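Local coordinates for protein (R)-specific secondary-alkylsulfatase (Pseudomonas sp., PDB 4AXH) that hydrolyses (R)-secondary-alkyl sulfates with the help of zinc, inverting the carbon centre to give (S)-alcohols and sulfate, at residues Lys170-Val175 and Gly200-Phe205; His179-His184 and Gly289-Ser294; Asp503-Leu508 and Asn519-Gly524; Thr548-Phe553 and Leu579-Ala584. All coordinates share one frame; numbering follows the deposited sequence.

Interaction 1: Lys170-Val175 and Gly200-Phe205; sequences KPIVAV and GKVKVF
The carbonyl oxygen of V175 is approached by three groups of the neighbouring strand. F205 N donates to V175 O at 2.8 Å. V204 CA also lies 3.2 Å from V175 O, as a CA-H...O contact. The ring of F205 adds a third group, with CD1 3.4 Å from V175 O. V175 O and the CB of A174 both sit at the edge of this ring, near its plane. CG of F205 is anti to its carbonyl carbon (chi1 -50°), which turns the ring edge back to strand 172-175. CE1 then packs on A174 CB at 4.1 Å.

The ladder between these strands is parallel. K203 bonds through both its backbone N and its backbone O: N donates to V173 O, and O accepts from V175 N at 2.8 Å. On the face that holds V175 and V204, CB of V175 meets CG2 of V204 at 4.0 Å. Just before strand 203-205, CG2 of V202 rests 3.4 Å from I172 O. The other face looks onto strand 272-277, where V277 touches A174 and F205, and the F205 ring meets that of F284.

Strands 172-176 and 203-207 are neighbours in a mixed sheet of the metallo-beta-lactamase domain, joined by a beta-alpha-beta crossover. Three backbone bonds fix the register, and apolar contacts, V175 with V204 and A174 with F205, add to it on the two faces.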
loop_
_atom_site.group_PDB
_atom_site.type_symbol
_atom_site.label_atom_id
_atom_site.label_comp_id
_atom_site.label_asym_id
_atom_site.label_seq_id
_atom_site.Cartn_x
_atom_site.Cartn_y
_atom_site.Cartn_z
ATOM N N LYS A 170 42.166 15.003 10.993
ATOM C CA LYS A 170 41.377 16.157 11.456
ATOM C C LYS A 170 40.165 15.650 12.240
ATOM O O LYS A 170 39.746 14.516 12.001
ATOM C CB LYS A 170 40.825 16.961 10.231
ATOM C CG LYS A 170 41.839 17.440 9.180
ATOM C CD LYS A 170 41.169 18.263 8.079
ATOM C CE LYS A 170 41.492 17.772 6.675
ATOM N NZ LYS A 170 41.955 18.880 5.783
ATOM N N PRO A 171 39.509 16.445 13.131
ATOM C CA PRO A 171 38.308 15.900 13.787
ATOM C C PRO A 171 37.137 15.861 12.824
ATOM O O PRO A 171 37.307 16.206 11.669
ATOM C CB PRO A 171 38.049 16.910 14.926
ATOM C CG PRO A 171 38.606 18.193 14.428
ATOM C CD PRO A 171 39.799 17.830 13.613
ATOM N N ILE A 172 35.947 15.526 13.330
ATOM C CA ILE A 172 34.667 15.519 12.636
ATOM C C ILE A 172 33.866 16.626 13.276
ATOM O O ILE A 172 33.547 16.553 14.466
ATOM C CB ILE A 172 33.985 14.129 12.721
ATOM C CG1 ILE A 172 34.819 13.086 11.931
ATOM C CG2 ILE A 172 32.536 14.197 12.237
ATOM C CD1 ILE A 172 34.528 11.612 12.209
ATOM N N VAL A 173 33.610 17.692 12.508
ATOM C CA VAL A 173 32.855 18.858 12.968
ATOM C C VAL A 173 31.355 18.645 12.695
ATOM O O VAL A 173 30.495 19.104 13.449
ATOM C CB VAL A 173 33.378 20.159 12.305
ATOM C CG1 VAL A 173 32.601 21.386 12.810
ATOM C CG2 VAL A 173 34.870 20.342 12.550
ATOM N N ALA A 174 31.046 17.993 11.590
ATOM C CA ALA A 174 29.658 17.826 11.209
ATOM C C ALA A 174 29.395 16.496 10.530
ATOM O O ALA A 174 30.278 15.942 9.857
ATOM C CB ALA A 174 29.222 18.984 10.296
ATOM N N VAL A 175 28.160 16.006 10.706
ATOM C CA VAL A 175 27.650 14.795 10.083
ATOM C C VAL A 175 26.272 15.100 9.519
ATOM O O VAL A 175 25.537 15.861 10.130
ATOM C CB VAL A 175 27.676 13.553 11.031
ATOM C CG1 VAL A 175 26.845 12.397 10.486
ATOM C CG2 VAL A 175 29.101 13.097 11.294
ATOM N N GLY A 200 26.925 20.160 21.171
ATOM C CA GLY A 200 26.952 21.013 19.992
ATOM C C GLY A 200 28.333 21.157 19.383
ATOM O O GLY A 200 28.527 22.000 18.500
ATOM N N LYS A 201 29.309 20.348 19.842
ATOM C CA LYS A 201 30.684 20.366 19.304
ATOM C C LYS A 201 30.682 19.801 17.871
ATOM O O LYS A 201 31.450 20.259 17.013
ATOM C CB LYS A 201 31.676 19.574 20.197
ATOM C CG LYS A 201 31.558 19.838 21.709
ATOM C CD LYS A 201 32.051 21.234 22.148
ATOM C CE LYS A 201 31.464 21.693 23.472
ATOM N NZ LYS A 201 30.117 22.310 23.317
ATOM N N VAL A 202 29.786 18.804 17.628
ATOM C CA VAL A 202 29.555 18.124 16.359
ATOM C C VAL A 202 28.113 18.417 15.925
ATOM O O VAL A 202 27.173 18.176 16.691
ATOM C CB VAL A 202 29.850 16.611 16.458
ATOM C CG1 VAL A 202 29.619 15.904 15.125
ATOM C CG2 VAL A 202 31.271 16.364 16.962
ATOM N N LYS A 203 27.948 18.976 14.709
ATOM C CA LYS A 203 26.633 19.314 14.168
ATOM C C LYS A 203 26.129 18.134 13.342
ATOM O O LYS A 203 26.767 17.745 12.375
ATOM C CB LYS A 203 26.680 20.636 13.356
ATOM C CG LYS A 203 26.979 21.910 14.175
ATOM C CD LYS A 203 25.719 22.471 14.861
ATOM C CE LYS A 203 25.923 22.929 16.302
ATOM N NZ LYS A 203 24.626 23.181 17.020
ATOM N N VAL A 204 25.030 17.524 13.766
ATOM C CA VAL A 204 24.454 16.360 13.104
ATOM C C VAL A 204 23.087 16.699 12.451
ATOM O O VAL A 204 22.076 16.847 13.140
ATOM C CB VAL A 204 24.437 15.114 14.031
ATOM C CG1 VAL A 204 23.738 13.940 13.371
ATOM C CG2 VAL A 204 25.844 14.711 14.400
ATOM N N PHE A 205 23.079 16.831 11.115
ATOM C CA PHE A 205 21.895 17.195 10.321
ATOM C C PHE A 205 21.132 15.977 9.852
ATOM O O PHE A 205 21.741 14.953 9.539
ATOM C CB PHE A 205 22.285 18.047 9.107
ATOM C CG PHE A 205 23.175 19.229 9.411
ATOM C CD1 PHE A 205 24.552 19.083 9.470
ATOM C CD2 PHE A 205 22.635 20.490 9.610
ATOM C CE1 PHE A 205 25.378 20.174 9.750
ATOM C CE2 PHE A 205 23.456 21.581 9.895
ATOM C CZ PHE A 205 24.823 21.419 9.954
#

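Interaction 2: His179-His184 and Gly289-Ser294; sequences HSHIDH and GSEAPS. With ZN (zinc ion), chain D; ZN (zinc ion), chain C.
The HxHxDH motif of the metallo-beta-lactamase superfamily, H179 to H184, meets the loop 289-294 at the dinuclear zinc site. Three side chains of the contact share one zinc ion. H179 binds it through NE2 and H181 through ND1. From the facing loop, OE2 of E291 binds the same zinc ion at 2.2 Å. The E291 chain leaves with CG anti to the backbone N (chi1 -174°) and bends at chi2, which swings the carboxylate back to the metal. Its plane stands 85° from the H181 ring, with OE2 at the ring edge. OE1 lies on the H179 side, 3.2 Å from CD2 of H179.

D183 OD2 and H184 NE2 bind the second zinc ion. D310 is a further ligand of both metals, and H355 binds the second. A water bridges the two ions, 2.1 Å from each, and makes a weak bond to OD1 of D183. ND1 of H184 is held from behind by D148, a second-shell residue.

Away from the metal ligands, the backbones tie the two segments. S180 N donates to S294 O at 3.0 Å. OG of S180 packs near CB of S294 and has its own polar partner in E217. The methyl of A292 touches both histidines, obliquely at H179 and over one face of the H181 ring. The latter is a CH-pi contact, with A292 CB 3.9 Å from the ring centroid.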
loop_
_atom_site.group_PDB
_atom_site.type_symbol
_atom_site.label_atom_id
_atom_site.label_comp_id
_atom_site.label_asym_id
_atom_site.label_seq_id
_atom_site.Cartn_x
_atom_site.Cartn_y
_atom_site.Cartn_z
ATOM N N HIS A 179 19.097 10.202 5.011
ATOM C CA HIS A 179 17.760 9.654 5.236
ATOM C C HIS A 179 17.745 8.622 6.382
ATOM O O HIS A 179 18.813 8.189 6.865
ATOM C CB HIS A 179 17.163 9.052 3.926
ATOM C CG HIS A 179 17.937 7.909 3.342
ATOM N ND1 HIS A 179 19.200 8.094 2.802
ATOM C CD2 HIS A 179 17.574 6.617 3.175
ATOM C CE1 HIS A 179 19.559 6.911 2.333
ATOM N NE2 HIS A 179 18.618 5.986 2.545
ATOM N N SER A 180 16.521 8.209 6.772
ATOM C CA SER A 180 16.259 7.271 7.857
ATOM C C SER A 180 16.520 5.766 7.574
ATOM O O SER A 180 15.745 4.935 8.043
ATOM C CB SER A 180 14.870 7.512 8.434
ATOM O OG SER A 180 13.882 7.327 7.438
ATOM N N HIS A 181 17.622 5.404 6.871
ATOM C CA HIS A 181 17.961 3.988 6.651
ATOM C C HIS A 181 19.224 3.583 7.393
ATOM O O HIS A 181 20.174 4.362 7.458
ATOM C CB HIS A 181 18.041 3.615 5.172
ATOM C CG HIS A 181 16.716 3.566 4.471
ATOM N ND1 HIS A 181 16.616 3.774 3.104
ATOM C CD2 HIS A 181 15.475 3.355 4.966
ATOM C CE1 HIS A 181 15.318 3.690 2.823
ATOM N NE2 HIS A 181 14.598 3.411 3.910
ATOM N N ILE A 182 19.224 2.369 7.971
ATOM C CA ILE A 182 20.329 1.857 8.784
ATOM C C ILE A 182 21.705 1.878 8.105
ATOM O O ILE A 182 22.718 2.019 8.788
ATOM C CB ILE A 182 20.027 0.513 9.502
ATOM C CG1 ILE A 182 18.511 0.306 9.727
ATOM C CG2 ILE A 182 20.781 0.438 10.850
ATOM C CD1 ILE A 182 18.009 -1.209 9.961
ATOM N N ASP A 183 21.747 1.789 6.777
ATOM C CA ASP A 183 23.000 1.825 6.024
ATOM C C ASP A 183 23.555 3.242 5.913
ATOM O O ASP A 183 24.620 3.467 5.320
ATOM C CB ASP A 183 22.866 1.133 4.639
ATOM C CG ASP A 183 21.645 1.482 3.787
ATOM O OD1 ASP A 183 20.543 1.692 4.361
ATOM O OD2 ASP A 183 21.774 1.495 2.548
ATOM N N HIS A 184 22.848 4.201 6.517
ATOM C CA HIS A 184 23.251 5.592 6.463
ATOM C C HIS A 184 23.552 6.215 7.821
ATOM O O HIS A 184 24.416 7.098 7.889
ATOM C CB HIS A 184 22.270 6.387 5.590
ATOM C CG HIS A 184 22.200 5.853 4.197
ATOM N ND1 HIS A 184 23.077 6.276 3.217
ATOM C CD2 HIS A 184 21.432 4.862 3.694
ATOM C CE1 HIS A 184 22.811 5.546 2.147
ATOM N NE2 HIS A 184 21.815 4.687 2.380
ATOM N N GLY A 289 9.226 10.913 1.690
ATOM C CA GLY A 289 8.346 9.843 1.240
ATOM C C GLY A 289 8.723 9.086 -0.022
ATOM O O GLY A 289 8.004 8.148 -0.420
ATOM N N SER A 290 9.816 9.495 -0.707
ATOM C CA SER A 290 10.255 8.811 -1.938
ATOM C C SER A 290 10.951 7.459 -1.578
ATOM O O SER A 290 10.259 6.539 -1.170
ATOM C CB SER A 290 11.105 9.749 -2.800
ATOM O OG SER A 290 12.220 10.262 -2.101
ATOM N N GLU A 291 12.296 7.354 -1.672
ATOM C CA GLU A 291 13.039 6.143 -1.324
ATOM C C GLU A 291 12.955 5.841 0.218
ATOM O O GLU A 291 13.052 4.681 0.618
ATOM C CB GLU A 291 14.497 6.289 -1.800
ATOM C CG GLU A 291 15.332 5.034 -1.624
ATOM C CD GLU A 291 16.113 5.003 -0.332
ATOM O OE1 GLU A 291 16.204 6.064 0.328
ATOM O OE2 GLU A 291 16.696 3.942 -0.015
ATOM N N ALA A 292 12.810 6.891 1.065
ATOM C CA ALA A 292 12.696 6.776 2.514
ATOM C C ALA A 292 11.707 7.802 3.038
ATOM O O ALA A 292 11.593 8.873 2.442
ATOM C CB ALA A 292 14.046 6.979 3.184
ATOM N N PRO A 293 10.993 7.523 4.163
ATOM C CA PRO A 293 10.020 8.504 4.712
ATOM C C PRO A 293 10.636 9.840 5.126
ATOM O O PRO A 293 10.054 10.900 4.858
ATOM C CB PRO A 293 9.405 7.773 5.900
ATOM C CG PRO A 293 9.607 6.325 5.581
ATOM C CD PRO A 293 10.975 6.285 4.961
ATOM N N SER A 294 11.817 9.788 5.761
ATOM C CA SER A 294 12.587 10.963 6.172
ATOM C C SER A 294 13.768 10.904 5.237
ATOM O O SER A 294 14.557 9.959 5.305
ATOM C CB SER A 294 13.011 10.848 7.638
ATOM O OG SER A 294 13.492 12.102 8.074
HETATM ZN ZN ZN D . 18.089 4.188 1.623
HETATM ZN ZN ZN C . 21.188 3.126 1.252
HETATM O O HOH W 1 19.326 2.569 2.074
#

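Interaction 3: Asp503-Leu508 and Asn519-Gly524; sequences DAMEQL and NMYMTG
Helices 503-508 and 519-524 run antiparallel, at 160°, with axes 8.1 Å apart at closest approach. They form a helical hairpin in the alkyl sulfatase dimerisation region, consistent with its TPR-like family.

Y521 gives the ring that meets both M505 and L508. Its CG is anti to the carbonyl carbon (chi1 -68°), and the ring lies alongside the M505-L508 turn. CB of L508 sits over one ring face, offset toward the rim, in a CH-pi contact 4.0 Å from the centroid. SD of M505 comes to the ring edge instead, 4.1 Å from CD1 of Y521, as a Met-aromatic contact. The same sulfur meets CA of G524 at 4.0 Å. Backbone also takes part: Y521 CB rests 3.4 Å from M505 O.

M522 points away at its base, but a bend at chi2 brings CE back to E506 O. The carboxylate of E506 is paired elsewhere, with R529 in a salt bridge. The second subunit packs on this region, L442 of that subunit on Y521 and P439 of that subunit on M505. Within helix 519-524, N519 O accepts from both T523 N and T523 OG1, which reach it from opposite faces of the carbonyl plane; the OG1 bond is 2.7 Å.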
loop_
_atom_site.group_PDB
_atom_site.type_symbol
_atom_site.label_atom_id
_atom_site.label_comp_id
_atom_site.label_asym_id
_atom_site.label_seq_id
_atom_site.Cartn_x
_atom_site.Cartn_y
_atom_site.Cartn_z
ATOM N N ASP A 503 16.622 -27.209 -8.341
ATOM C CA ASP A 503 17.376 -27.229 -9.605
ATOM C C ASP A 503 16.843 -26.203 -10.604
ATOM O O ASP A 503 17.631 -25.498 -11.237
ATOM C CB ASP A 503 17.381 -28.649 -10.232
ATOM C CG ASP A 503 18.399 -29.652 -9.662
ATOM O OD1 ASP A 503 18.930 -29.408 -8.548
ATOM O OD2 ASP A 503 18.674 -30.675 -10.340
ATOM N N ALA A 504 15.503 -26.116 -10.728
ATOM C CA ALA A 504 14.787 -25.196 -11.607
ATOM C C ALA A 504 14.935 -23.746 -11.140
ATOM O O ALA A 504 15.155 -22.891 -11.999
ATOM C CB ALA A 504 13.326 -25.580 -11.696
ATOM N N MET A 505 14.840 -23.477 -9.793
ATOM C CA MET A 505 15.035 -22.159 -9.140
ATOM C C MET A 505 16.439 -21.660 -9.401
ATOM O O MET A 505 16.621 -20.501 -9.741
ATOM C CB MET A 505 14.882 -22.261 -7.620
ATOM C CG MET A 505 13.485 -22.047 -7.135
ATOM S SD MET A 505 13.507 -21.155 -5.570
ATOM C CE MET A 505 11.821 -21.459 -5.041
ATOM N N GLU A 506 17.435 -22.550 -9.219
ATOM C CA GLU A 506 18.857 -22.320 -9.423
ATOM C C GLU A 506 19.139 -21.825 -10.839
ATOM O O GLU A 506 19.934 -20.893 -11.002
ATOM C CB GLU A 506 19.599 -23.629 -9.147
ATOM C CG GLU A 506 21.107 -23.571 -9.276
ATOM C CD GLU A 506 21.749 -24.831 -8.749
ATOM O OE1 GLU A 506 21.725 -25.863 -9.461
ATOM O OE2 GLU A 506 22.175 -24.808 -7.572
ATOM N N GLN A 507 18.486 -22.444 -11.860
ATOM C CA GLN A 507 18.593 -22.092 -13.280
ATOM C C GLN A 507 17.990 -20.715 -13.501
ATOM O O GLN A 507 18.573 -19.935 -14.249
ATOM C CB GLN A 507 17.916 -23.142 -14.191
ATOM C CG GLN A 507 18.623 -24.520 -14.284
ATOM C CD GLN A 507 20.061 -24.483 -14.744
ATOM O OE1 GLN A 507 20.386 -23.983 -15.828
ATOM N NE2 GLN A 507 20.953 -25.085 -13.951
ATOM N N LEU A 508 16.870 -20.383 -12.797
ATOM C CA LEU A 508 16.222 -19.057 -12.826
ATOM C C LEU A 508 17.166 -17.988 -12.236
ATOM O O LEU A 508 17.160 -16.844 -12.696
ATOM C CB LEU A 508 14.884 -19.033 -12.087
ATOM C CG LEU A 508 13.736 -19.850 -12.712
ATOM C CD1 LEU A 508 12.552 -19.954 -11.746
ATOM C CD2 LEU A 508 13.265 -19.262 -14.026
ATOM N N ASN A 519 19.709 -13.567 -5.377
ATOM C CA ASN A 519 19.897 -13.887 -3.960
ATOM C C ASN A 519 18.711 -14.718 -3.430
ATOM O O ASN A 519 18.929 -15.662 -2.681
ATOM C CB ASN A 519 20.060 -12.624 -3.137
ATOM C CG ASN A 519 21.350 -11.847 -3.336
ATOM O OD1 ASN A 519 22.404 -12.401 -3.648
ATOM N ND2 ASN A 519 21.318 -10.535 -3.082
ATOM N N MET A 520 17.478 -14.395 -3.841
ATOM C CA MET A 520 16.251 -15.089 -3.408
ATOM C C MET A 520 16.174 -16.529 -3.923
ATOM O O MET A 520 16.092 -17.448 -3.112
ATOM C CB MET A 520 14.971 -14.310 -3.754
ATOM C CG MET A 520 14.864 -12.948 -3.093
ATOM S SD MET A 520 13.278 -12.110 -3.478
ATOM C CE MET A 520 13.787 -11.028 -4.674
ATOM N N TYR A 521 16.212 -16.735 -5.256
ATOM C CA TYR A 521 16.159 -18.066 -5.869
ATOM C C TYR A 521 17.243 -18.931 -5.291
ATOM O O TYR A 521 16.945 -20.056 -4.887
ATOM C CB TYR A 521 16.286 -18.004 -7.392
ATOM C CG TYR A 521 15.116 -17.368 -8.115
ATOM C CD1 TYR A 521 13.811 -17.779 -7.870
ATOM C CD2 TYR A 521 15.324 -16.475 -9.163
ATOM C CE1 TYR A 521 12.733 -17.234 -8.578
ATOM C CE2 TYR A 521 14.259 -15.936 -9.885
ATOM C CZ TYR A 521 12.963 -16.315 -9.590
ATOM O OH TYR A 521 11.913 -15.771 -10.303
ATOM N N MET A 522 18.475 -18.393 -5.177
ATOM C CA MET A 522 19.622 -19.092 -4.581
ATOM C C MET A 522 19.393 -19.512 -3.098
ATOM O O MET A 522 19.715 -20.647 -2.732
ATOM C CB MET A 522 20.913 -18.274 -4.751
ATOM C CG MET A 522 21.904 -18.818 -5.809
ATOM S SD MET A 522 21.215 -19.451 -7.379
ATOM C CE MET A 522 22.547 -19.109 -8.463
ATOM N N THR A 523 18.801 -18.615 -2.265
ATOM C CA THR A 523 18.491 -18.906 -0.869
ATOM C C THR A 523 17.425 -19.973 -0.850
ATOM O O THR A 523 17.495 -20.882 -0.029
ATOM C CB THR A 523 18.123 -17.632 -0.094
ATOM O OG1 THR A 523 19.187 -16.667 -0.232
ATOM C CG2 THR A 523 17.875 -17.913 1.395
ATOM N N GLY A 524 16.496 -19.871 -1.802
ATOM C CA GLY A 524 15.405 -20.811 -2.034
ATOM C C GLY A 524 15.902 -22.205 -2.371
ATOM O O GLY A 524 15.505 -23.176 -1.725
#

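Interaction 4: Thr548-Phe553 and Leu579-Ala584; sequences TPDMFF and LKQDIA
The F553 ring meets I583 obliquely, by its CD2 and CE2 side. CD1 of I583 lies 3.7 Å from F553 CD2, and CG2 of I583 lies 3.8 Å from F553 CE2. The two I583 branches thus touch neighbouring ring atoms. CG1 of I583 is anti to the backbone N (chi1 178°), and CG2 lies between the backbone N and the carbonyl carbon. Over one face of the F553 ring, offset toward the rim, is CD2 of F552. The W574 ring of strand 570-576 meets F553 as well.

The second flat group is the amide of Q581. It reaches P549 tip to tip, with OE1 3.4 Å from P549 CG. The amide plane is turned 47° from the D550 carboxylate. The oxygens D550 OD1 and Q581 OE1 are neighbours that share no hydrogen bond. Two residues before Q581, CD1 of L579 meets CD of P549, again tip to tip, at 4.0 Å.

The helix start has its own polar bonds. T548 is the N-cap: its OG1 accepts from M551 N at 3.3 Å. The same hydroxyl donates to D550 OD2, from above the carboxylate plane. This ties the D550 side chain to the cap. D550 O has another partner, Q594 of strand 591-596.

K580 and Q581 both face F576 in a G1 beta bulge at the start of strand 581-588. The helix packs on the mixed sheet, its first turns running at 22° to strand 581-584. This is the alpha/beta arrangement of the alkyl sulfatase C-terminal domain, a member of the SCP2 clan.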
loop_
_atom_site.group_PDB
_atom_site.type_symbol
_atom_site.label_atom_id
_atom_site.label_comp_id
_atom_site.label_asym_id
_atom_site.label_seq_id
_atom_site.Cartn_x
_atom_site.Cartn_y
_atom_site.Cartn_z
ATOM N N THR A 548 10.494 4.071 22.632
ATOM C CA THR A 548 9.627 4.794 23.543
ATOM C C THR A 548 8.650 3.767 24.149
ATOM O O THR A 548 8.391 2.731 23.519
ATOM C CB THR A 548 8.850 5.884 22.783
ATOM O OG1 THR A 548 7.828 5.279 21.997
ATOM C CG2 THR A 548 9.743 6.765 21.913
ATOM N N PRO A 549 8.073 4.039 25.341
ATOM C CA PRO A 549 7.107 3.096 25.919
ATOM C C PRO A 549 5.980 2.706 24.957
ATOM O O PRO A 549 5.700 1.520 24.828
ATOM C CB PRO A 549 6.586 3.838 27.150
ATOM C CG PRO A 549 6.977 5.266 26.944
ATOM C CD PRO A 549 8.261 5.205 26.219
ATOM N N ASP A 550 5.384 3.693 24.247
ATOM C CA ASP A 550 4.305 3.507 23.271
ATOM C C ASP A 550 4.696 2.544 22.150
ATOM O O ASP A 550 3.881 1.710 21.745
ATOM C CB ASP A 550 3.835 4.854 22.695
ATOM C CG ASP A 550 4.930 5.890 22.521
ATOM O OD1 ASP A 550 5.439 6.392 23.548
ATOM O OD2 ASP A 550 5.302 6.177 21.352
ATOM N N MET A 551 5.950 2.636 21.677
ATOM C CA MET A 551 6.489 1.754 20.643
ATOM C C MET A 551 6.624 0.354 21.197
ATOM O O MET A 551 6.224 -0.610 20.537
ATOM C CB MET A 551 7.850 2.262 20.151
ATOM C CG MET A 551 7.723 3.306 19.078
ATOM S SD MET A 551 9.183 4.328 18.903
ATOM C CE MET A 551 8.423 5.800 18.134
ATOM N N PHE A 552 7.150 0.248 22.433
ATOM C CA PHE A 552 7.293 -1.017 23.141
ATOM C C PHE A 552 5.914 -1.665 23.411
ATOM O O PHE A 552 5.780 -2.885 23.276
ATOM C CB PHE A 552 8.096 -0.818 24.433
ATOM C CG PHE A 552 8.069 -1.993 25.384
ATOM C CD1 PHE A 552 8.823 -3.137 25.130
ATOM C CD2 PHE A 552 7.297 -1.956 26.537
ATOM C CE1 PHE A 552 8.784 -4.231 26.007
ATOM C CE2 PHE A 552 7.268 -3.046 27.417
ATOM C CZ PHE A 552 8.011 -4.174 27.147
ATOM N N PHE A 553 4.897 -0.863 23.781
ATOM C CA PHE A 553 3.570 -1.420 24.049
ATOM C C PHE A 553 2.834 -1.922 22.804
ATOM O O PHE A 553 2.104 -2.918 22.881
ATOM C CB PHE A 553 2.719 -0.519 24.960
ATOM C CG PHE A 553 3.247 -0.424 26.380
ATOM C CD1 PHE A 553 3.475 -1.574 27.139
ATOM C CD2 PHE A 553 3.491 0.811 26.967
ATOM C CE1 PHE A 553 3.978 -1.487 28.439
ATOM C CE2 PHE A 553 3.978 0.898 28.272
ATOM C CZ PHE A 553 4.231 -0.252 28.991
ATOM N N LEU A 579 10.492 10.117 32.459
ATOM C CA LEU A 579 9.910 10.577 31.197
ATOM C C LEU A 579 8.761 11.543 31.374
ATOM O O LEU A 579 8.321 12.126 30.379
ATOM C CB LEU A 579 9.374 9.365 30.418
ATOM C CG LEU A 579 10.326 8.640 29.492
ATOM C CD1 LEU A 579 9.873 7.225 29.288
ATOM C CD2 LEU A 579 10.393 9.325 28.143
ATOM N N LYS A 580 8.222 11.662 32.612
ATOM C CA LYS A 580 7.031 12.453 32.953
ATOM C C LYS A 580 5.843 12.098 32.020
ATOM O O LYS A 580 5.042 12.953 31.624
ATOM C CB LYS A 580 7.323 13.973 33.137
ATOM C CG LYS A 580 7.730 14.785 31.896
ATOM C CD LYS A 580 7.792 16.288 32.190
ATOM C CE LYS A 580 8.421 17.091 31.072
ATOM N NZ LYS A 580 7.516 17.258 29.904
ATOM N N GLN A 581 5.763 10.796 31.673
ATOM C CA GLN A 581 4.773 10.243 30.757
ATOM C C GLN A 581 3.940 9.112 31.381
ATOM O O GLN A 581 4.477 8.159 31.949
ATOM C CB GLN A 581 5.450 9.777 29.452
ATOM C CG GLN A 581 4.518 9.775 28.251
ATOM C CD GLN A 581 4.644 8.517 27.439
ATOM O OE1 GLN A 581 5.607 8.330 26.684
ATOM N NE2 GLN A 581 3.662 7.631 27.570
ATOM N N ASP A 582 2.621 9.231 31.237
ATOM C CA ASP A 582 1.646 8.279 31.745
ATOM C C ASP A 582 0.961 7.574 30.591
ATOM O O ASP A 582 0.512 8.221 29.649
ATOM C CB ASP A 582 0.617 9.002 32.623
ATOM C CG ASP A 582 1.215 9.566 33.899
ATOM O OD1 ASP A 582 1.707 10.720 33.868
ATOM O OD2 ASP A 582 1.208 8.852 34.919
ATOM N N ILE A 583 0.897 6.253 30.650
ATOM C CA ILE A 583 0.277 5.470 29.592
ATOM C C ILE A 583 -0.730 4.482 30.177
ATOM O O ILE A 583 -0.410 3.763 31.116
ATOM C CB ILE A 583 1.325 4.893 28.564
ATOM C CG1 ILE A 583 0.711 4.019 27.440
ATOM C CG2 ILE A 583 2.580 4.290 29.194
ATOM C CD1 ILE A 583 0.308 2.589 27.793
ATOM N N ALA A 584 -1.953 4.471 29.635
ATOM C CA ALA A 584 -3.027 3.612 30.115
ATOM C C ALA A 584 -3.358 2.441 29.177
ATOM O O ALA A 584 -4.027 2.623 28.155
ATOM C CB ALA A 584 -4.271 4.449 30.406
#

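Overall arrangement
Interactions 1 and 2 belong to the metallo-beta-lactamase domain. Their segments alternate along the chain, and their centres lie 21 Å apart. Strand 172-176 of interaction 1 leads directly to the zinc-binding residues of interaction 2, so the sheet carries the metal motif. Interaction 3 follows in the helical dimerisation region, and interaction 4 in the C-terminal domain. These two are about 45 Å apart between centres, on opposite sides of the chain's centre. Interactions 3 and 4 lie about 30 and 25 Å from interaction 2, centre to centre. The zinc site thus lies nearer the chain's centre than the other contacts, with the dimerisation and C-terminal contacts at a distance from it. The second subunit touches interaction 3.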